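Long-range contacts in heme utilization cystosolic carrier protein HutX (PDB 2PH0), which probably binds and carries heme in the cytosol during heme utilisation: residues B[74-79]-B[91-96]; B[104-110]-B[122-128]; B[3-8]-B[20-24]. All blocks are in the same frame, centred on the assembly; numbering follows the deposited sequence.

Interaction 1. Residues B[74-79]-B[91-96]; sequences FKSELP and RGKNGL
Leu96, with chi1 t and chi2 p, packs along the inside of 74-79, from Phe74 to Pro79: its CB is 3.8 Å from Phe74 CE1 and 3.7 Å from Ser76 OG, and its CD2 reaches Pro79 CD at 3.7 Å and Leu78 CD1 at 4.1 Å. The chain leaves strand 70-75 by a corner at Ser76, whose CA is 6.5 Å from Asn94 CA; Pro79 CA is 4.7 Å from Gly92 CA. Phe74 (chi1 t) runs its CE1 to 3.6 Å from Asn94 O, at the ring edge. At Gly95 (phi/psi 101/-14) a CB would clash with that ring and jam against the carbonyl O of Asn94. This is a loop docked beside a strand end in a ChuX/HutX-family protein, whose assembly holds two subunits: Phe74 and Leu96 also pack on Leu96 and Phe74 of the second subunit, where the sheet continues. No direct hydrogen bond joins the segments; one water accepts from Asn94 ND2 (3.3 Å) and donates weakly to Glu77 O (3.4 Å). Pro79 CB lies 3.5 Å from Gly92 CA.

Interaction 2. Residues B[104-110]-B[122-128]; sequences SCQHIAF and SVVFFNA
Backbone hydrogen bonds zip segments 104-110 and 122-128 together, with the axes of strands 107-110 and 122-126 antiparallel, 4.7 Å apart at 166°. His107-Phe126 and Ala109-Val124 are hydrogen-bonded pairs: Phe126 N to His107 O is 2.9 Å, Ala109 N to Val124 O 2.9 Å and Val124 N to Ala109 O 2.8 Å. Ile108-Phe125 and Phe110-Val123 are the non-hydrogen-bonded pairs. At the open end Phe126 O accepts from Gln106 N at 2.8 Å and, weakly, from His107 N at 3.4 Å, making a classic beta bulge. Beyond it a water joins Ser104 O (3.0 Å) to Ala128 N (2.9 Å).

Apolar contacts divide by face. Ile108 CG2 meets Val123 CG1 at 3.8 Å, Ile108 CD1 meets Phe125 CE1 at 4.0 Å, and Phe110 CE2 meets Val123 CG2 at 3.7 Å; this face packs on helices 48-55 and 148-160. On the other, Phe126 (chi1 m) brings CE2 to 3.7 Å from Ala109 CB, against helix 28-33.

A sulfur-aromatic contact puts Cys105 SG at the Phe125 ring edge, 5.4 Å from its centroid.

Together these features describe a bulged beta hairpin, 107-115 with 118-126, in the interior of the six-stranded antiparallel sheet.

Interaction 3. Residues B[3-8]-B[20-24]; sequences MTLNEL and IAGKY
This is a surface contact between two short N-terminal helices, 5-10 and 17-23, bridged mainly by the tyrosine that follows the second. Tyr24, the first residue to leave helical phi/psi (-107/12), takes chi1 m and chi2 -85°, which carries its ring across to the start of the first helix; Leu5 CA and Tyr24 CA are 7.1 Å apart. There its OH donates to Met3 O at 2.7 Å, tying the ring's tip to the backbone just ahead of the helix. Leu5 lies over one face of the ring, its CB 4.0 Å from the centroid and 9° off the normal, a CH-pi contact, with Leu5 CD1 3.6 Å from Tyr24 CD2. Leu8 approaches the ring edge instead, CD2 to Tyr24 CE2 at 3.6 Å. Both leucines adopt chi1 t and chi2 p, and both also meet Ile20 (chi1 m): its CG2 is 3.6 Å from Leu5 CD1 and 3.8 Å from Leu8 CD2. Selenomethionine Met3 adds its CE, 3.9 Å from Lys23 NZ.

The first helix is begun by a capping box. Thr4, at the N-cap, accepts from Glu7 N through OG1 at 3.1 Å, and Thr4 N donates to Glu7 OE1 at 3.0 Å. Leu8 N to Thr4 O, 3.0 Å, follows as a helical bond.

Ile20 and Ala21 pack against Val31, so helix 17-23 touches helix 28-33 as well as helix 5-10.

The three contacts follow one another along the chain, interaction 3 first, then 1, then 2, and none touches another. Interactions 1 and 3 lie on opposite sides of the chain's centre, 35 Å apart between centres. Interaction 2, nearer the middle, is 20 Å centre to centre from each; its nearest atoms are about 6 Å from interaction 1 and about 9 Å from interaction 3. Interactions 1 and 2 both reach the six-stranded sheet, interaction 1 through strand 70-75, and both reach the second subunit: Phe74 and Leu96 through the sheet, Ser104 and Asn127 through Asp69 of that subunit. Helix 28-33 connects interactions 2 and 3, touching Ala109 and Phe126 as well as Ile20.

Interaction 1. Residues B[74-79]-B[91-96]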
ATOM      1  N   PHE B  74      -2.473  -4.410  -7.205  1.00 20.99           N
ATOM      2  CA  PHE B  74      -3.890  -4.693  -7.364  1.00 21.54           C
ATOM      3  C   PHE B  74      -4.419  -4.237  -8.704  1.00 17.10           C
ATOM      4  O   PHE B  74      -4.355  -3.053  -9.032  1.00 15.66           O
ATOM      5  CB  PHE B  74      -4.696  -4.028  -6.260  1.00 19.30           C
ATOM      6  CG  PHE B  74      -6.078  -4.593  -6.114  1.00 29.24           C
ATOM      7  CD1 PHE B  74      -7.153  -4.033  -6.798  1.00 34.12           C
ATOM      8  CD2 PHE B  74      -6.299  -5.717  -5.320  1.00 27.97           C
ATOM      9  CE1 PHE B  74      -8.429  -4.585  -6.697  1.00 30.77           C
ATOM     10  CE2 PHE B  74      -7.573  -6.279  -5.215  1.00 26.17           C
ATOM     11  CZ  PHE B  74      -8.638  -5.710  -5.905  1.00 24.13           C
ATOM     12  N   LYS B  75      -4.967  -5.184  -9.456  1.00 16.12           N
ATOM     13  CA  LYS B  75      -5.514  -4.915 -10.776  1.00 22.58           C
ATOM     14  C   LYS B  75      -7.006  -4.641 -10.737  1.00 26.41           C
ATOM     15  O   LYS B  75      -7.796  -5.512 -10.376  1.00 22.44           O
ATOM     16  CB  LYS B  75      -5.281  -6.099 -11.718  1.00 28.20           C
ATOM     17  CG  LYS B  75      -3.847  -6.340 -12.110  1.00 33.97           C
ATOM     18  CD  LYS B  75      -3.782  -6.947 -13.503  1.00 44.96           C
ATOM     19  CE  LYS B  75      -4.295  -5.961 -14.546  1.00 49.63           C
ATOM     20  NZ  LYS B  75      -4.255  -6.516 -15.929  1.00 57.08           N
ATOM     21  N   SER B  76      -7.388  -3.430 -11.120  1.00 21.05           N
ATOM     22  CA  SER B  76      -8.791  -3.053 -11.159  1.00 26.45           C
ATOM     23  C   SER B  76      -8.930  -1.663 -11.735  1.00 22.77           C
ATOM     24  O   SER B  76      -7.935  -0.971 -11.970  1.00 20.17           O
ATOM     25  CB  SER B  76      -9.407  -3.082  -9.756  1.00 26.27           C
ATOM     26  OG  SER B  76      -8.781  -2.140  -8.908  1.00 30.94           O
ATOM     27  N   GLU B  77     -10.177  -1.271 -11.971  1.00 19.59           N
ATOM     28  CA  GLU B  77     -10.494   0.043 -12.499  1.00 22.99           C
ATOM     29  C   GLU B  77     -10.304   0.952 -11.295  1.00 21.03           C
ATOM     30  O   GLU B  77     -10.731   0.619 -10.196  1.00 22.43           O
ATOM     31  CB  GLU B  77     -11.951   0.049 -12.979  1.00 27.24           C
ATOM     32  CG  GLU B  77     -12.459   1.343 -13.580  1.00 33.97           C
ATOM     33  CD  GLU B  77     -13.884   1.198 -14.105  1.00 29.79           C
ATOM     34  OE1 GLU B  77     -14.755   0.733 -13.341  1.00 49.74           O
ATOM     35  OE2 GLU B  77     -14.132   1.543 -15.275  1.00 38.44           O
ATOM     36  N   LEU B  78      -9.644   2.084 -11.488  1.00 18.19           N
ATOM     37  CA  LEU B  78      -9.402   3.005 -10.390  1.00 21.33           C
ATOM     38  C   LEU B  78     -10.718   3.605  -9.890  1.00 23.05           C
ATOM     39  O   LEU B  78     -11.481   4.192 -10.655  1.00 23.47           O
ATOM     40  CB  LEU B  78      -8.453   4.111 -10.851  1.00 24.36           C
ATOM     41  CG  LEU B  78      -7.515   4.681  -9.788  1.00 33.29           C
ATOM     42  CD1 LEU B  78      -6.645   3.568  -9.214  1.00 27.12           C
ATOM     43  CD2 LEU B  78      -6.658   5.770 -10.401  1.00 25.34           C
ATOM     44  N   PRO B  79     -11.014   3.447  -8.593  1.00 23.62           N
ATOM     45  CA  PRO B  79     -12.263   4.010  -8.082  1.00 20.22           C
ATOM     46  C   PRO B  79     -12.221   5.526  -7.976  1.00 20.30           C
ATOM     47  O   PRO B  79     -11.177   6.109  -7.716  1.00 20.32           O
ATOM     48  CB  PRO B  79     -12.406   3.338  -6.717  1.00 19.37           C
ATOM     49  CG  PRO B  79     -10.989   3.143  -6.295  1.00 28.51           C
ATOM     50  CD  PRO B  79     -10.336   2.644  -7.560  1.00 22.35           C
ATOM     51  N   ARG B  91     -14.435   5.286  -3.327  1.00 19.96           N
ATOM     52  CA  ARG B  91     -15.648   4.494  -3.258  1.00 19.96           C
ATOM     53  C   ARG B  91     -15.526   3.423  -4.335  1.00 19.96           C
ATOM     54  O   ARG B  91     -16.075   3.546  -5.435  1.00 30.63           O
ATOM     55  CB  ARG B  91     -16.872   5.375  -3.484  1.00 19.96           C
ATOM     56  CG  ARG B  91     -18.174   4.697  -3.065  1.00 19.96           C
ATOM     57  CD  ARG B  91     -19.301   5.692  -2.972  1.00 19.96           C
ATOM     58  NE  ARG B  91     -19.327   6.408  -1.697  1.00 19.96           N
ATOM     59  CZ  ARG B  91     -20.116   7.454  -1.467  1.00 19.96           C
ATOM     60  NH1 ARG B  91     -20.920   7.895  -2.426  1.00 19.96           N
ATOM     61  NH2 ARG B  91     -20.118   8.046  -0.284  1.00 19.96           N
ATOM     62  N   GLY B  92     -14.782   2.376  -4.006  1.00 33.27           N
ATOM     63  CA  GLY B  92     -14.570   1.300  -4.952  1.00 36.73           C
ATOM     64  C   GLY B  92     -15.615   0.213  -4.878  1.00 39.13           C
ATOM     65  O   GLY B  92     -16.237  -0.001  -3.839  1.00 40.75           O
ATOM     66  N   LYS B  93     -15.801  -0.474  -5.999  1.00 38.65           N
ATOM     67  CA  LYS B  93     -16.761  -1.561  -6.096  1.00 42.72           C
ATOM     68  C   LYS B  93     -16.102  -2.738  -6.804  1.00 42.49           C
ATOM     69  O   LYS B  93     -16.783  -3.607  -7.345  1.00 46.41           O
ATOM     70  CB  LYS B  93     -17.990  -1.105  -6.873  1.00 43.05           C
ATOM     71  N   ASN B  94     -14.771  -2.755  -6.801  1.00 38.58           N
ATOM     72  CA  ASN B  94     -14.019  -3.825  -7.442  1.00 35.17           C
ATOM     73  C   ASN B  94     -12.898  -4.378  -6.566  1.00 30.44           C
ATOM     74  O   ASN B  94     -11.961  -5.002  -7.065  1.00 32.70           O
ATOM     75  CB  ASN B  94     -13.441  -3.342  -8.776  1.00 38.03           C
ATOM     76  CG  ASN B  94     -14.509  -3.108  -9.824  1.00 40.12           C
ATOM     77  OD1 ASN B  94     -15.280  -4.011 -10.149  1.00 48.30           O
ATOM     78  ND2 ASN B  94     -14.557  -1.895 -10.365  1.00 43.22           N
ATOM     79  N   GLY B  95     -12.997  -4.149  -5.259  1.00 24.60           N
ATOM     80  CA  GLY B  95     -11.990  -4.663  -4.346  1.00 22.26           C
ATOM     81  C   GLY B  95     -10.963  -3.647  -3.887  1.00 24.13           C
ATOM     82  O   GLY B  95     -10.231  -3.890  -2.932  1.00 26.26           O
ATOM     83  N   LEU B  96     -10.898  -2.509  -4.567  1.00 23.14           N
ATOM     84  CA  LEU B  96      -9.941  -1.472  -4.203  1.00 22.80           C
ATOM     85  C   LEU B  96     -10.630  -0.258  -3.600  1.00 21.26           C
ATOM     86  O   LEU B  96     -11.524   0.320  -4.212  1.00 20.98           O
ATOM     87  CB  LEU B  96      -9.141  -1.037  -5.432  1.00 19.68           C
ATOM     88  CG  LEU B  96      -8.184   0.146  -5.269  1.00 25.51           C
ATOM     89  CD1 LEU B  96      -7.112  -0.181  -4.244  1.00 28.22           C
ATOM     90  CD2 LEU B  96      -7.544   0.465  -6.617  1.00 28.21           C
TER
HETATM   91  O   HOH W   1     -13.686   0.616  -8.427  1.00 46.18           O

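Interaction 2. Residues B[104-110]-B[122-128]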
ATOM      1  N   SER B 104      -0.593  15.407   0.949  1.00 18.17           N
ATOM      2  CA  SER B 104       0.596  14.586   0.768  1.00 17.44           C
ATOM      3  C   SER B 104       1.290  14.591  -0.588  1.00 18.71           C
ATOM      4  O   SER B 104       2.523  14.607  -0.649  1.00 21.26           O
ATOM      5  CB  SER B 104       0.289  13.142   1.170  1.00 25.49           C
ATOM      6  OG  SER B 104       0.105  13.052   2.571  1.00 26.98           O
ATOM      7  N   CYS B 105       0.523  14.593  -1.670  1.00 15.11           N
ATOM      8  CA  CYS B 105       1.149  14.550  -2.993  1.00 18.33           C
ATOM      9  C   CYS B 105       1.791  15.863  -3.427  1.00 15.42           C
ATOM     10  O   CYS B 105       1.118  16.875  -3.587  1.00 19.82           O
ATOM     11  CB  CYS B 105       0.141  14.094  -4.041  1.00 20.68           C
ATOM     12  SG  CYS B 105       0.907  13.830  -5.666  1.00 18.76           S
ATOM     13  N   GLN B 106       3.103  15.834  -3.626  1.00 17.09           N
ATOM     14  CA  GLN B 106       3.839  17.027  -4.030  1.00 18.30           C
ATOM     15  C   GLN B 106       4.357  16.963  -5.463  1.00 21.19           C
ATOM     16  O   GLN B 106       4.642  17.999  -6.080  1.00 17.09           O
ATOM     17  CB  GLN B 106       5.017  17.266  -3.079  1.00 18.83           C
ATOM     18  CG  GLN B 106       4.617  17.641  -1.665  1.00 30.85           C
ATOM     19  CD  GLN B 106       3.695  18.846  -1.612  1.00 40.07           C
ATOM     20  OE1 GLN B 106       4.028  19.918  -2.116  1.00 46.98           O
ATOM     21  NE2 GLN B 106       2.528  18.674  -0.995  1.00 36.68           N
ATOM     22  N   HIS B 107       4.481  15.750  -5.991  1.00 18.07           N
ATOM     23  CA  HIS B 107       4.977  15.557  -7.352  1.00 17.66           C
ATOM     24  C   HIS B 107       4.290  14.373  -8.016  1.00 14.11           C
ATOM     25  O   HIS B 107       3.921  13.397  -7.356  1.00 11.00           O
ATOM     26  CB  HIS B 107       6.485  15.298  -7.341  1.00 16.58           C
ATOM     27  CG  HIS B 107       7.292  16.411  -6.747  1.00 20.18           C
ATOM     28  ND1 HIS B 107       7.423  17.643  -7.353  1.00 28.42           N
ATOM     29  CD2 HIS B 107       8.002  16.479  -5.597  1.00 21.14           C
ATOM     30  CE1 HIS B 107       8.180  18.421  -6.599  1.00 33.16           C
ATOM     31  NE2 HIS B 107       8.544  17.739  -5.529  1.00 33.89           N
ATOM     32  N   ILE B 108       4.106  14.470  -9.327  1.00 14.88           N
ATOM     33  CA  ILE B 108       3.493  13.391 -10.088  1.00 16.01           C
ATOM     34  C   ILE B 108       4.372  13.183 -11.310  1.00 17.54           C
ATOM     35  O   ILE B 108       4.818  14.147 -11.935  1.00 17.62           O
ATOM     36  CB  ILE B 108       2.058  13.740 -10.532  1.00 14.09           C
ATOM     37  CG1 ILE B 108       1.170  13.973  -9.303  1.00 19.38           C
ATOM     38  CG2 ILE B 108       1.482  12.602 -11.377  1.00 16.50           C
ATOM     39  CD1 ILE B 108      -0.284  14.315  -9.626  1.00 17.72           C
ATOM     40  N   ALA B 109       4.639  11.928 -11.644  1.00 14.71           N
ATOM     41  CA  ALA B 109       5.478  11.640 -12.801  1.00 14.37           C
ATOM     42  C   ALA B 109       4.845  10.618 -13.725  1.00 14.12           C
ATOM     43  O   ALA B 109       4.265   9.621 -13.276  1.00 12.30           O
ATOM     44  CB  ALA B 109       6.858  11.135 -12.344  1.00 10.56           C
ATOM     45  N   PHE B 110       4.955  10.883 -15.026  1.00 11.06           N
ATOM     46  CA  PHE B 110       4.460   9.985 -16.057  1.00 11.92           C
ATOM     47  C   PHE B 110       5.741   9.407 -16.662  1.00 14.59           C
ATOM     48  O   PHE B 110       6.516  10.109 -17.308  1.00 12.51           O
ATOM     49  CB  PHE B 110       3.650  10.760 -17.101  1.00 14.85           C
ATOM     50  CG  PHE B 110       2.307  11.227 -16.601  1.00 15.25           C
ATOM     51  CD1 PHE B 110       2.200  12.336 -15.765  1.00 19.12           C
ATOM     52  CD2 PHE B 110       1.150  10.548 -16.959  1.00 14.40           C
ATOM     53  CE1 PHE B 110       0.946  12.757 -15.296  1.00 19.27           C
ATOM     54  CE2 PHE B 110      -0.102  10.960 -16.495  1.00 15.95           C
ATOM     55  CZ  PHE B 110      -0.200  12.067 -15.663  1.00 16.81           C
ATOM     56  N   SER B 122       3.911   4.168 -16.368  1.00 12.55           N
ATOM     57  CA  SER B 122       3.362   4.351 -15.033  1.00 12.63           C
ATOM     58  C   SER B 122       3.183   5.804 -14.618  1.00 14.89           C
ATOM     59  O   SER B 122       3.824   6.714 -15.149  1.00 15.60           O
ATOM     60  CB  SER B 122       4.251   3.641 -14.003  1.00 14.42           C
ATOM     61  OG  SER B 122       5.600   4.104 -14.066  1.00 16.81           O
ATOM     62  N   VAL B 123       2.276   6.013 -13.675  1.00 12.97           N
ATOM     63  CA  VAL B 123       2.041   7.336 -13.130  1.00 11.68           C
ATOM     64  C   VAL B 123       2.417   7.171 -11.670  1.00 16.89           C
ATOM     65  O   VAL B 123       1.807   6.373 -10.954  1.00 13.56           O
ATOM     66  CB  VAL B 123       0.572   7.765 -13.216  1.00 14.07           C
ATOM     67  CG1 VAL B 123       0.429   9.162 -12.632  1.00 15.81           C
ATOM     68  CG2 VAL B 123       0.102   7.741 -14.659  1.00 13.57           C
ATOM     69  N   VAL B 124       3.435   7.901 -11.239  1.00 14.53           N
ATOM     70  CA  VAL B 124       3.909   7.796  -9.861  1.00 15.23           C
ATOM     71  C   VAL B 124       3.580   9.041  -9.046  1.00 12.98           C
ATOM     72  O   VAL B 124       3.825  10.156  -9.481  1.00 15.10           O
ATOM     73  CB  VAL B 124       5.426   7.559  -9.837  1.00 13.92           C
ATOM     74  CG1 VAL B 124       5.889   7.291  -8.412  1.00 13.97           C
ATOM     75  CG2 VAL B 124       5.780   6.365 -10.749  1.00 12.41           C
ATOM     76  N   PHE B 125       3.019   8.833  -7.855  1.00 15.34           N
ATOM     77  CA  PHE B 125       2.638   9.926  -6.961  1.00 14.13           C
ATOM     78  C   PHE B 125       3.627   9.970  -5.803  1.00 15.80           C
ATOM     79  O   PHE B 125       3.805   8.979  -5.096  1.00 16.77           O
ATOM     80  CB  PHE B 125       1.206   9.697  -6.452  1.00 14.27           C
ATOM     81  CG  PHE B 125       0.178   9.637  -7.552  1.00 14.38           C
ATOM     82  CD1 PHE B 125      -0.716  10.688  -7.744  1.00 14.85           C
ATOM     83  CD2 PHE B 125       0.097   8.524  -8.391  1.00 13.92           C
ATOM     84  CE1 PHE B 125      -1.677  10.630  -8.753  1.00 25.15           C
ATOM     85  CE2 PHE B 125      -0.860   8.455  -9.400  1.00 17.74           C
ATOM     86  CZ  PHE B 125      -1.750   9.512  -9.581  1.00 16.52           C
ATOM     87  N   PHE B 126       4.266  11.122  -5.615  1.00 12.67           N
ATOM     88  CA  PHE B 126       5.291  11.312  -4.587  1.00 12.03           C
ATOM     89  C   PHE B 126       4.896  12.259  -3.457  1.00 11.62           C
ATOM     90  O   PHE B 126       4.198  13.244  -3.677  1.00 15.34           O
ATOM     91  CB  PHE B 126       6.560  11.902  -5.213  1.00 14.64           C
ATOM     92  CG  PHE B 126       7.129  11.099  -6.346  1.00 15.30           C
ATOM     93  CD1 PHE B 126       8.116  10.146  -6.113  1.00 20.45           C
ATOM     94  CD2 PHE B 126       6.717  11.335  -7.652  1.00 19.07           C
ATOM     95  CE1 PHE B 126       8.694   9.441  -7.168  1.00 16.88           C
ATOM     96  CE2 PHE B 126       7.290  10.628  -8.717  1.00 12.27           C
ATOM     97  CZ  PHE B 126       8.278   9.686  -8.468  1.00 14.82           C
ATOM     98  N   ASN B 127       5.385  11.972  -2.252  1.00 16.11           N
ATOM     99  CA  ASN B 127       5.123  12.842  -1.112  1.00 21.71           C
ATOM    100  C   ASN B 127       6.284  13.843  -1.008  1.00 23.05           C
ATOM    101  O   ASN B 127       7.183  13.852  -1.855  1.00 21.32           O
ATOM    102  CB  ASN B 127       4.986  12.031   0.192  1.00 18.24           C
ATOM    103  CG  ASN B 127       6.224  11.214   0.522  1.00 22.51           C
ATOM    104  OD1 ASN B 127       7.328  11.518   0.072  1.00 21.19           O
ATOM    105  ND2 ASN B 127       6.045  10.178   1.339  1.00 20.44           N
ATOM    106  N   ALA B 128       6.269  14.678   0.026  1.00 23.19           N
ATOM    107  CA  ALA B 128       7.311  15.686   0.201  1.00 21.60           C
ATOM    108  C   ALA B 128       8.708  15.113   0.400  1.00 23.23           C
ATOM    109  O   ALA B 128       9.699  15.755   0.046  1.00 28.86           O
ATOM    110  CB  ALA B 128       6.954  16.612   1.367  1.00 24.58           C
TER
HETATM  111  O   HOH W   2       4.002  14.882   1.901  1.00 26.28           O

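Interaction 3. Residues B[3-8]-B[20-24]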
HETATM    1  N   MSE B   3      30.488   7.360 -11.953  1.00 28.70           N
HETATM    2  CA  MSE B   3      29.337   7.532 -12.833  1.00 28.99           C
HETATM    3  C   MSE B   3      28.239   8.279 -12.081  1.00 29.18           C
HETATM    4  O   MSE B   3      27.836   7.860 -10.996  1.00 25.91           O
HETATM    5  CB  MSE B   3      28.834   6.160 -13.275  1.00 30.37           C
HETATM    6  CG  MSE B   3      27.592   6.171 -14.141  1.00 34.08           C
HETATM    7 SE   MSE B   3      27.195   4.365 -14.706  1.00 45.01          SE
HETATM    8  CE  MSE B   3      26.683   3.633 -12.992  1.00 35.63           C
ATOM      9  N   THR B   4      27.765   9.383 -12.655  1.00 23.99           N
ATOM     10  CA  THR B   4      26.724  10.189 -12.022  1.00 22.43           C
ATOM     11  C   THR B   4      25.347   9.591 -12.249  1.00 24.72           C
ATOM     12  O   THR B   4      25.144   8.823 -13.181  1.00 18.90           O
ATOM     13  CB  THR B   4      26.692  11.622 -12.581  1.00 20.71           C
ATOM     14  OG1 THR B   4      26.271  11.588 -13.952  1.00 22.56           O
ATOM     15  CG2 THR B   4      28.072  12.263 -12.487  1.00 25.37           C
ATOM     16  N   LEU B   5      24.403   9.948 -11.385  1.00 21.12           N
ATOM     17  CA  LEU B   5      23.041   9.459 -11.514  1.00 20.36           C
ATOM     18  C   LEU B   5      22.504   9.754 -12.915  1.00 22.42           C
ATOM     19  O   LEU B   5      21.845   8.922 -13.540  1.00 17.52           O
ATOM     20  CB  LEU B   5      22.158  10.145 -10.468  1.00 21.43           C
ATOM     21  CG  LEU B   5      20.662   9.832 -10.441  1.00 19.94           C
ATOM     22  CD1 LEU B   5      20.446   8.334 -10.246  1.00 21.62           C
ATOM     23  CD2 LEU B   5      20.009  10.619  -9.312  1.00 18.77           C
ATOM     24  N   ASN B   6      22.785  10.954 -13.405  1.00 21.61           N
ATOM     25  CA  ASN B   6      22.309  11.341 -14.720  1.00 24.34           C
ATOM     26  C   ASN B   6      22.894  10.445 -15.813  1.00 21.63           C
ATOM     27  O   ASN B   6      22.182  10.017 -16.710  1.00 19.02           O
ATOM     28  CB  ASN B   6      22.656  12.803 -14.988  1.00 27.97           C
ATOM     29  CG  ASN B   6      21.697  13.457 -15.957  1.00 38.51           C
ATOM     30  OD1 ASN B   6      21.928  13.473 -17.167  1.00 40.19           O
ATOM     31  ND2 ASN B   6      20.599  13.991 -15.428  1.00 34.47           N
ATOM     32  N   GLU B   7      24.187  10.156 -15.728  1.00 23.20           N
ATOM     33  CA  GLU B   7      24.829   9.310 -16.731  1.00 22.31           C
ATOM     34  C   GLU B   7      24.286   7.887 -16.694  1.00 22.93           C
ATOM     35  O   GLU B   7      24.136   7.240 -17.732  1.00 23.77           O
ATOM     36  CB  GLU B   7      26.340   9.290 -16.511  1.00 22.64           C
ATOM     37  CG  GLU B   7      26.999  10.648 -16.686  1.00 34.86           C
ATOM     38  CD  GLU B   7      28.480  10.616 -16.376  1.00 35.97           C
ATOM     39  OE1 GLU B   7      28.848  10.063 -15.319  1.00 31.95           O
ATOM     40  OE2 GLU B   7      29.273  11.149 -17.183  1.00 42.87           O
ATOM     41  N   LEU B   8      23.994   7.393 -15.495  1.00 21.02           N
ATOM     42  CA  LEU B   8      23.465   6.044 -15.366  1.00 18.54           C
ATOM     43  C   LEU B   8      22.095   5.931 -16.020  1.00 18.55           C
ATOM     44  O   LEU B   8      21.815   4.976 -16.743  1.00 22.97           O
ATOM     45  CB  LEU B   8      23.346   5.645 -13.888  1.00 16.46           C
ATOM     46  CG  LEU B   8      22.588   4.334 -13.663  1.00 16.39           C
ATOM     47  CD1 LEU B   8      23.342   3.191 -14.336  1.00 21.32           C
ATOM     48  CD2 LEU B   8      22.429   4.075 -12.173  1.00 21.96           C
ATOM     49  N   ILE B  20      18.103   2.113  -7.833  1.00 23.65           N
ATOM     50  CA  ILE B  20      18.997   3.162  -8.288  1.00 19.35           C
ATOM     51  C   ILE B  20      19.032   4.266  -7.243  1.00 24.10           C
ATOM     52  O   ILE B  20      20.077   4.856  -6.990  1.00 25.35           O
ATOM     53  CB  ILE B  20      18.538   3.727  -9.647  1.00 25.58           C
ATOM     54  CG1 ILE B  20      18.637   2.628 -10.711  1.00 23.90           C
ATOM     55  CG2 ILE B  20      19.394   4.927 -10.029  1.00 18.79           C
ATOM     56  CD1 ILE B  20      18.015   2.986 -12.046  1.00 25.00           C
ATOM     57  N   ALA B  21      17.884   4.534  -6.630  1.00 23.44           N
ATOM     58  CA  ALA B  21      17.802   5.557  -5.602  1.00 22.01           C
ATOM     59  C   ALA B  21      18.696   5.144  -4.442  1.00 24.23           C
ATOM     60  O   ALA B  21      19.409   5.967  -3.868  1.00 24.11           O
ATOM     61  CB  ALA B  21      16.363   5.712  -5.123  1.00 24.45           C
ATOM     62  N   GLY B  22      18.657   3.858  -4.112  1.00 23.31           N
ATOM     63  CA  GLY B  22      19.453   3.358  -3.011  1.00 25.78           C
ATOM     64  C   GLY B  22      20.928   3.416  -3.331  1.00 25.64           C
ATOM     65  O   GLY B  22      21.736   3.780  -2.482  1.00 27.52           O
ATOM     66  N   LYS B  23      21.272   3.059  -4.565  1.00 28.59           N
ATOM     67  CA  LYS B  23      22.658   3.060  -5.013  1.00 27.39           C
ATOM     68  C   LYS B  23      23.250   4.459  -4.911  1.00 29.61           C
ATOM     69  O   LYS B  23      24.454   4.619  -4.722  1.00 33.27           O
ATOM     70  CB  LYS B  23      22.744   2.564  -6.458  1.00 28.74           C
ATOM     71  CG  LYS B  23      24.166   2.427  -6.987  1.00 42.75           C
ATOM     72  CD  LYS B  23      24.191   1.855  -8.399  1.00 37.71           C
ATOM     73  CE  LYS B  23      25.627   1.633  -8.869  1.00 53.34           C
ATOM     74  NZ  LYS B  23      25.706   1.018 -10.223  1.00 52.90           N
ATOM     75  N   TYR B  24      22.399   5.472  -5.036  1.00 22.40           N
ATOM     76  CA  TYR B  24      22.851   6.852  -4.958  1.00 19.81           C
ATOM     77  C   TYR B  24      22.454   7.533  -3.653  1.00 16.00           C
ATOM     78  O   TYR B  24      22.568   8.754  -3.521  1.00 23.65           O
ATOM     79  CB  TYR B  24      22.316   7.639  -6.156  1.00 24.81           C
ATOM     80  CG  TYR B  24      23.121   7.386  -7.407  1.00 21.23           C
ATOM     81  CD1 TYR B  24      24.280   8.114  -7.666  1.00 18.56           C
ATOM     82  CD2 TYR B  24      22.772   6.363  -8.288  1.00 29.44           C
ATOM     83  CE1 TYR B  24      25.079   7.823  -8.774  1.00 23.34           C
ATOM     84  CE2 TYR B  24      23.565   6.062  -9.394  1.00 33.13           C
ATOM     85  CZ  TYR B  24      24.717   6.794  -9.628  1.00 24.98           C
ATOM     86  OH  TYR B  24      25.517   6.481 -10.706  1.00 25.44           O
TER